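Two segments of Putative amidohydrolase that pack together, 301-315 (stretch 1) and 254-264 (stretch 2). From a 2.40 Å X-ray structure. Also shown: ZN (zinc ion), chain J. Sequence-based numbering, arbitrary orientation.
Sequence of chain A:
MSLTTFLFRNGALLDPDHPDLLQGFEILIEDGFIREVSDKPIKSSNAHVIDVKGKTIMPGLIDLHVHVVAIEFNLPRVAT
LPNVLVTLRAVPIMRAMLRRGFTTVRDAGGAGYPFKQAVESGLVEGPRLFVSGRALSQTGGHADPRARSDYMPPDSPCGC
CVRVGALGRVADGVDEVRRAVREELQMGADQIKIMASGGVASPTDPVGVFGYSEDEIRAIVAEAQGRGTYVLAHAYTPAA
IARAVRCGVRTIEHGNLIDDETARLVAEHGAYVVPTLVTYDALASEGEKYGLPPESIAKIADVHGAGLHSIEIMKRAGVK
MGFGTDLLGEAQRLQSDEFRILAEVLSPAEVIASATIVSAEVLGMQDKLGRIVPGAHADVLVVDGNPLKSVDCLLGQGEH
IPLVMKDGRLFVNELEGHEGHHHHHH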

ATOM      1  N   ALA A 301      18.751  22.931 -32.151  1.00 85.40           N
ATOM      2  CA  ALA A 301      18.815  24.153 -32.946  1.00 88.06           C
ATOM      3  C   ALA A 301      18.183  25.340 -32.225  1.00 90.01           C
ATOM      4  O   ALA A 301      18.552  26.495 -32.458  1.00 88.72           O
ATOM      5  CB  ALA A 301      18.158  23.936 -34.305  1.00 87.73           C
ATOM      6  N   ASP A 302      17.232  25.042 -31.344  1.00 91.00           N
ATOM      7  CA  ASP A 302      16.512  26.071 -30.600  1.00 90.50           C
ATOM      8  C   ASP A 302      17.460  27.029 -29.880  1.00 89.46           C
ATOM      9  O   ASP A 302      17.272  28.248 -29.924  1.00 92.85           O
ATOM     10  CB  ASP A 302      15.555  25.435 -29.583  1.00 91.98           C
ATOM     11  CG  ASP A 302      14.435  24.633 -30.239  1.00 95.40           C
ATOM     12  OD1 ASP A 302      13.839  23.776 -29.547  1.00100.12           O
ATOM     13  OD2 ASP A 302      14.146  24.853 -31.436  1.00 94.21           O
ATOM     14  N   VAL A 303      18.478  26.474 -29.224  1.00 82.17           N
ATOM     15  CA  VAL A 303      19.353  27.258 -28.355  1.00 76.17           C
ATOM     16  C   VAL A 303      20.790  27.383 -28.863  1.00 71.53           C
ATOM     17  O   VAL A 303      21.502  28.312 -28.505  1.00 71.54           O
ATOM     18  CB  VAL A 303      19.384  26.676 -26.911  1.00 77.49           C
ATOM     19  CG1 VAL A 303      17.978  26.526 -26.367  1.00 75.05           C
ATOM     20  CG2 VAL A 303      20.117  25.339 -26.872  1.00 72.16           C
ATOM     21  N   HIS A 304      21.212  26.440 -29.693  1.00 71.52           N
ATOM     22  CA  HIS A 304      22.609  26.326 -30.097  1.00 67.64           C
ATOM     23  C   HIS A 304      23.217  27.589 -30.722  1.00 70.08           C
ATOM     24  O   HIS A 304      24.324  27.991 -30.354  1.00 66.13           O
ATOM     25  CB  HIS A 304      22.780  25.115 -31.018  1.00 68.86           C
ATOM     26  CG  HIS A 304      24.157  24.972 -31.584  1.00 69.57           C
ATOM     27  ND1 HIS A 304      24.426  24.217 -32.706  1.00 70.19           N
ATOM     28  CD2 HIS A 304      25.342  25.500 -31.190  1.00 68.71           C
ATOM     29  CE1 HIS A 304      25.719  24.274 -32.971  1.00 68.97           C
ATOM     30  NE2 HIS A 304      26.297  25.050 -32.069  1.00 66.44           N
ATOM     31  N   GLY A 305      22.500  28.212 -31.660  1.00 69.17           N
ATOM     32  CA  GLY A 305      23.025  29.372 -32.386  1.00 67.51           C
ATOM     33  C   GLY A 305      23.064  30.705 -31.644  1.00 70.27           C
ATOM     34  O   GLY A 305      23.773  31.628 -32.055  1.00 68.41           O
ATOM     35  N   ALA A 306      22.306  30.814 -30.555  1.00 67.95           N
ATOM     36  CA  ALA A 306      22.213  32.061 -29.795  1.00 64.62           C
ATOM     37  C   ALA A 306      23.287  32.159 -28.712  1.00 68.02           C
ATOM     38  O   ALA A 306      23.583  33.250 -28.197  1.00 64.44           O
ATOM     39  CB  ALA A 306      20.835  32.182 -29.174  1.00 65.31           C
ATOM     40  N   GLY A 307      23.863  31.012 -28.366  1.00 68.18           N
ATOM     41  CA  GLY A 307      24.834  30.924 -27.280  1.00 68.67           C
ATOM     42  C   GLY A 307      25.991  31.902 -27.375  1.00 69.86           C
ATOM     43  O   GLY A 307      26.269  32.643 -26.428  1.00 66.55           O
ATOM     44  N   LEU A 308      26.678  31.901 -28.511  1.00 71.53           N
ATOM     45  CA  LEU A 308      27.821  32.788 -28.687  1.00 75.62           C
ATOM     46  C   LEU A 308      27.413  34.238 -28.411  1.00 73.86           C
ATOM     47  O   LEU A 308      28.118  34.974 -27.722  1.00 74.43           O
ATOM     48  CB  LEU A 308      28.392  32.637 -30.099  1.00 80.72           C
ATOM     49  CG  LEU A 308      29.909  32.748 -30.307  1.00 85.78           C
ATOM     50  CD1 LEU A 308      30.676  31.818 -29.376  1.00 81.24           C
ATOM     51  CD2 LEU A 308      30.278  32.469 -31.771  1.00 79.34           C
ATOM     52  N   HIS A 309      26.259  34.642 -28.928  1.00 69.24           N
ATOM     53  CA  HIS A 309      25.795  36.013 -28.740  1.00 70.79           C
ATOM     54  C   HIS A 309      25.364  36.338 -27.294  1.00 64.95           C
ATOM     55  O   HIS A 309      25.542  37.471 -26.827  1.00 57.02           O
ATOM     56  CB  HIS A 309      24.678  36.348 -29.741  1.00 74.59           C
ATOM     57  CG  HIS A 309      24.147  37.744 -29.610  1.00 81.47           C
ATOM     58  ND1 HIS A 309      24.952  38.857 -29.705  1.00 83.84           N
ATOM     59  CD2 HIS A 309      22.891  38.204 -29.396  1.00 91.01           C
ATOM     60  CE1 HIS A 309      24.217  39.946 -29.549  1.00 88.96           C
ATOM     61  NE2 HIS A 309      22.962  39.577 -29.363  1.00 90.93           N
ATOM     62  N   SER A 310      24.793  35.355 -26.598  1.00 60.33           N
ATOM     63  CA  SER A 310      24.371  35.543 -25.200  1.00 59.73           C
ATOM     64  C   SER A 310      25.507  36.069 -24.340  1.00 59.13           C
ATOM     65  O   SER A 310      25.285  36.875 -23.436  1.00 60.16           O
ATOM     66  CB  SER A 310      23.825  34.240 -24.596  1.00 58.89           C
ATOM     67  OG  SER A 310      24.816  33.217 -24.553  1.00 56.34           O
ATOM     68  N   ILE A 311      26.722  35.605 -24.631  1.00 60.01           N
ATOM     69  CA  ILE A 311      27.924  36.030 -23.909  1.00 61.37           C
ATOM     70  C   ILE A 311      28.136  37.540 -24.020  1.00 63.45           C
ATOM     71  O   ILE A 311      28.404  38.222 -23.020  1.00 63.06           O
ATOM     72  CB  ILE A 311      29.187  35.300 -24.429  1.00 60.09           C
ATOM     73  CG1 ILE A 311      29.007  33.779 -24.350  1.00 58.24           C
ATOM     74  CG2 ILE A 311      30.423  35.734 -23.652  1.00 55.24           C
ATOM     75  CD1 ILE A 311      28.724  33.264 -22.948  1.00 59.56           C
ATOM     76  N   GLU A 312      28.017  38.052 -25.242  1.00 67.39           N
ATOM     77  CA  GLU A 312      28.149  39.486 -25.506  1.00 66.21           C
ATOM     78  C   GLU A 312      27.111  40.262 -24.710  1.00 61.15           C
ATOM     79  O   GLU A 312      27.436  41.249 -24.051  1.00 59.58           O
ATOM     80  CB  GLU A 312      27.986  39.764 -27.004  1.00 72.01           C
ATOM     81  CG  GLU A 312      29.053  39.121 -27.886  1.00 81.24           C
ATOM     82  CD  GLU A 312      28.611  38.980 -29.340  1.00 87.09           C
ATOM     83  OE1 GLU A 312      27.471  39.384 -29.655  1.00 86.85           O
ATOM     84  OE2 GLU A 312      29.395  38.455 -30.161  1.00 86.72           O
ATOM     85  N   ILE A 313      25.861  39.798 -24.775  1.00 59.41           N
ATOM     86  CA  ILE A 313      24.762  40.363 -23.994  1.00 55.68           C
ATOM     87  C   ILE A 313      25.064  40.402 -22.493  1.00 57.25           C
ATOM     88  O   ILE A 313      24.789  41.400 -21.820  1.00 58.09           O
ATOM     89  CB  ILE A 313      23.436  39.576 -24.234  1.00 61.00           C
ATOM     90  CG1 ILE A 313      22.892  39.849 -25.639  1.00 52.02           C
ATOM     91  CG2 ILE A 313      22.379  39.905 -23.166  1.00 45.93           C
ATOM     92  CD1 ILE A 313      21.640  39.051 -25.971  1.00 54.20           C
ATOM     93  N   MET A 314      25.634  39.323 -21.967  1.00 59.01           N
ATOM     94  CA  MET A 314      25.860  39.225 -20.522  1.00 56.95           C
ATOM     95  C   MET A 314      27.025  40.083 -20.072  1.00 57.14           C
ATOM     96  O   MET A 314      27.003  40.647 -18.976  1.00 60.21           O
ATOM     97  CB  MET A 314      26.052  37.766 -20.083  1.00 60.04           C
ATOM     98  CG  MET A 314      24.742  36.991 -19.921  1.00 55.15           C
ATOM     99  SD  MET A 314      24.946  35.246 -19.495  1.00 54.46           S
ATOM    100  CE  MET A 314      25.476  34.530 -21.045  1.00 57.18           C
ATOM    101  N   LYS A 315      28.047  40.177 -20.917  1.00 59.27           N
ATOM    102  CA  LYS A 315      29.201  41.020 -20.614  1.00 62.66           C
ATOM    103  C   LYS A 315      28.784  42.489 -20.573  1.00 63.86           C
ATOM    104  O   LYS A 315      29.053  43.206 -19.609  1.00 63.49           O
ATOM    105  CB  LYS A 315      30.294  40.822 -21.661  1.00 57.61           C
ATOM    106  CG  LYS A 315      31.493  41.721 -21.459  1.00 59.11           C
ATOM    107  CD  LYS A 315      32.528  41.500 -22.543  1.00 71.94           C
ATOM    108  CE  LYS A 315      33.763  42.381 -22.335  1.00 76.78           C
ATOM    109  NZ  LYS A 315      34.862  42.033 -23.294  1.00 77.32           N
TER
HETATM  110 ZN    ZN J 426      20.975  21.753 -17.758  1.00 66.26          ZN
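Stretch 2, residues 254-264: HGNLIDDETAR

Stretch 2 lies along stretch 1 as a turn followed by the first turn of a helix, in a largely apolar contact that is pinned by one direct hydrogen bond and two bridging waters and buries 565 Å² over both sides. The two stretches run in the same general sense: the CA register pairs Gly307 with Asn256 (5.0 Å between CA atoms), Ile313 with Asp260 (5.8 Å) and Met314 with Ala263 (5.5 Å). Helix 260-264 crosses helix 307-315 at -53°, with a closest axial approach of 9.0 Å.

Stretch 2 begins with His254, whose NE2 binds the zinc ion at 2.4 Å. Gly255 follows at positive phi (64°) and opens a type I turn to Ile258, closed by Ile258 N to Gly255 O at 3.2 Å. Within this turn Asn256, chi1 m, sends its amide to stretch 1, where ND2 donates to Val303 O at 3.3 Å with a nearly straight N-H...O angle of 163°. Leu257 points away at CB, yet its end returns, placing CD2 3.6 Å from Ala306 CB.

Phi/psi of -121/162° at Asp259 marks an extended residue before the helix; its OD1 caps the helix by accepting from Thr262 N at 2.7 Å. Ile313 points toward this junction and touches Ile258, Asp259, Asp260 and Ala263: its CD1 lies 3.6 Å from Ile258 O, while its CG2 is 3.8 Å from Asp259 C, 3.6 Å from Asp260 N and 3.8 Å from Ala263 CB. Met314 CG adds a contact at 4.1 Å with Ile258 CG2.

Two waters bridge the stretches. One molecule donates to His254 O (2.7 Å from the water O) and Ser310 OG (2.9 Å); another donates to Asp260 OD2 and Ile313 O, each 2.8 Å from the O of that water.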

ATOM      1  N   HIS A 254      23.281  27.830 -18.242  1.00 48.95           N
ATOM      2  CA  HIS A 254      23.075  27.972 -19.676  1.00 51.30           C
ATOM      3  C   HIS A 254      22.709  29.416 -19.999  1.00 55.75           C
ATOM      4  O   HIS A 254      23.573  30.200 -20.406  1.00 57.02           O
ATOM      5  CB  HIS A 254      22.005  26.999 -20.170  1.00 50.97           C
ATOM      6  CG  HIS A 254      22.237  25.582 -19.741  1.00 54.95           C
ATOM      7  ND1 HIS A 254      23.418  24.911 -19.989  1.00 65.00           N
ATOM      8  CD2 HIS A 254      21.437  24.704 -19.091  1.00 51.68           C
ATOM      9  CE1 HIS A 254      23.335  23.683 -19.507  1.00 54.90           C
ATOM     10  NE2 HIS A 254      22.143  23.532 -18.957  1.00 52.37           N
ATOM     11  N   GLY A 255      21.441  29.773 -19.794  1.00 53.51           N
ATOM     12  CA  GLY A 255      20.988  31.146 -20.027  1.00 54.76           C
ATOM     13  C   GLY A 255      21.108  31.570 -21.484  1.00 56.76           C
ATOM     14  O   GLY A 255      21.278  32.750 -21.780  1.00 55.23           O
ATOM     15  N   ASN A 256      20.986  30.604 -22.392  1.00 54.38           N
ATOM     16  CA  ASN A 256      21.250  30.819 -23.808  1.00 59.35           C
ATOM     17  C   ASN A 256      20.457  31.946 -24.471  1.00 61.75           C
ATOM     18  O   ASN A 256      21.021  32.754 -25.217  1.00 64.22           O
ATOM     19  CB  ASN A 256      21.022  29.528 -24.591  1.00 58.91           C
ATOM     20  CG  ASN A 256      22.110  28.500 -24.359  1.00 62.28           C
ATOM     21  OD1 ASN A 256      22.444  28.166 -23.217  1.00 65.25           O
ATOM     22  ND2 ASN A 256      22.654  27.972 -25.448  1.00 55.69           N
ATOM     23  N   LEU A 257      19.153  31.983 -24.219  1.00 60.35           N
ATOM     24  CA  LEU A 257      18.270  32.934 -24.893  1.00 58.57           C
ATOM     25  C   LEU A 257      18.014  34.174 -24.044  1.00 58.35           C
ATOM     26  O   LEU A 257      17.021  34.869 -24.221  1.00 63.22           O
ATOM     27  CB  LEU A 257      16.950  32.256 -25.259  1.00 55.56           C
ATOM     28  CG  LEU A 257      17.152  31.076 -26.214  1.00 59.39           C
ATOM     29  CD1 LEU A 257      15.872  30.274 -26.410  1.00 55.55           C
ATOM     30  CD2 LEU A 257      17.696  31.571 -27.549  1.00 63.39           C
ATOM     31  N   ILE A 258      18.912  34.446 -23.113  1.00 58.79           N
ATOM     32  CA  ILE A 258      18.762  35.612 -22.264  1.00 59.93           C
ATOM     33  C   ILE A 258      18.784  36.869 -23.126  1.00 62.68           C
ATOM     34  O   ILE A 258      19.376  36.882 -24.208  1.00 59.44           O
ATOM     35  CB  ILE A 258      19.884  35.676 -21.204  1.00 58.43           C
ATOM     36  CG1 ILE A 258      19.593  36.765 -20.177  1.00 50.22           C
ATOM     37  CG2 ILE A 258      21.245  35.891 -21.860  1.00 45.24           C
ATOM     38  CD1 ILE A 258      20.463  36.656 -18.938  1.00 46.92           C
ATOM     39  N   ASP A 259      18.138  37.923 -22.640  1.00 65.15           N
ATOM     40  CA  ASP A 259      18.132  39.200 -23.337  1.00 67.82           C
ATOM     41  C   ASP A 259      18.714  40.312 -22.465  1.00 69.81           C
ATOM     42  O   ASP A 259      18.820  40.166 -21.244  1.00 69.20           O
ATOM     43  CB  ASP A 259      16.714  39.557 -23.785  1.00 67.65           C
ATOM     44  CG  ASP A 259      15.772  39.772 -22.618  1.00 75.16           C
ATOM     45  OD1 ASP A 259      16.228  39.688 -21.452  1.00 67.30           O
ATOM     46  OD2 ASP A 259      14.571  40.028 -22.868  1.00 81.28           O
ATOM     47  N   ASP A 260      19.091  41.420 -23.100  1.00 71.99           N
ATOM     48  CA  ASP A 260      19.668  42.563 -22.393  1.00 69.90           C
ATOM     49  C   ASP A 260      18.935  42.858 -21.094  1.00 68.80           C
ATOM     50  O   ASP A 260      19.557  43.049 -20.042  1.00 69.76           O
ATOM     51  CB  ASP A 260      19.631  43.802 -23.280  1.00 70.86           C
ATOM     52  CG  ASP A 260      20.470  43.643 -24.529  1.00 89.82           C
ATOM     53  OD1 ASP A 260      19.889  43.594 -25.636  1.00101.72           O
ATOM     54  OD2 ASP A 260      21.712  43.551 -24.408  1.00 98.13           O
ATOM     55  N   GLU A 261      17.609  42.903 -21.172  1.00 65.16           N
ATOM     56  CA  GLU A 261      16.790  43.283 -20.030  1.00 64.77           C
ATOM     57  C   GLU A 261      16.916  42.294 -18.864  1.00 64.99           C
ATOM     58  O   GLU A 261      16.968  42.697 -17.695  1.00 64.14           O
ATOM     59  CB  GLU A 261      15.332  43.431 -20.451  1.00 64.49           C
ATOM     60  CG  GLU A 261      14.414  43.834 -19.308  1.00 78.45           C
ATOM     61  CD  GLU A 261      12.942  43.624 -19.628  1.00 89.91           C
ATOM     62  OE1 GLU A 261      12.204  43.163 -18.730  1.00 93.13           O
ATOM     63  OE2 GLU A 261      12.523  43.918 -20.773  1.00 92.24           O
ATOM     64  N   THR A 262      16.956  41.002 -19.182  1.00 61.63           N
ATOM     65  CA  THR A 262      17.094  39.977 -18.161  1.00 60.75           C
ATOM     66  C   THR A 262      18.536  39.923 -17.685  1.00 60.80           C
ATOM     67  O   THR A 262      18.804  39.711 -16.497  1.00 59.16           O
ATOM     68  CB  THR A 262      16.677  38.596 -18.684  1.00 60.72           C
ATOM     69  OG1 THR A 262      15.391  38.691 -19.298  1.00 58.60           O
ATOM     70  CG2 THR A 262      16.608  37.591 -17.551  1.00 61.21           C
ATOM     71  N   ALA A 263      19.467  40.114 -18.615  1.00 60.50           N
ATOM     72  CA  ALA A 263      20.883  40.160 -18.262  1.00 64.69           C
ATOM     73  C   ALA A 263      21.076  41.196 -17.178  1.00 65.04           C
ATOM     74  O   ALA A 263      21.797  40.971 -16.208  1.00 65.79           O
ATOM     75  CB  ALA A 263      21.731  40.506 -19.479  1.00 66.56           C
ATOM     76  N   ARG A 264      20.410  42.335 -17.349  1.00 68.60           N
ATOM     77  CA  ARG A 264      20.488  43.422 -16.388  1.00 68.16           C
ATOM     78  C   ARG A 264      19.980  42.992 -15.023  1.00 64.60           C
ATOM     79  O   ARG A 264      20.616  43.255 -14.009  1.00 68.16           O
ATOM     80  CB  ARG A 264      19.716  44.652 -16.883  1.00 71.30           C
ATOM     81  CG  ARG A 264      20.517  45.563 -17.813  1.00 75.79           C
ATOM     82  CD  ARG A 264      19.941  46.992 -17.859  1.00 81.61           C
ATOM     83  NE  ARG A 264      18.609  47.039 -18.463  1.00 80.00           N
ATOM     84  CZ  ARG A 264      18.370  46.846 -19.759  1.00 79.38           C
ATOM     85  NH1 ARG A 264      19.369  46.587 -20.596  1.00 79.62           N
ATOM     86  NH2 ARG A 264      17.128  46.897 -20.219  1.00 77.64           N
TER
HETATM   87  O   HOH W   1      24.836  31.013 -22.683  1.00 48.71           O
HETATM   88  O   HOH W   2      23.264  43.677 -22.070  1.00 64.57           O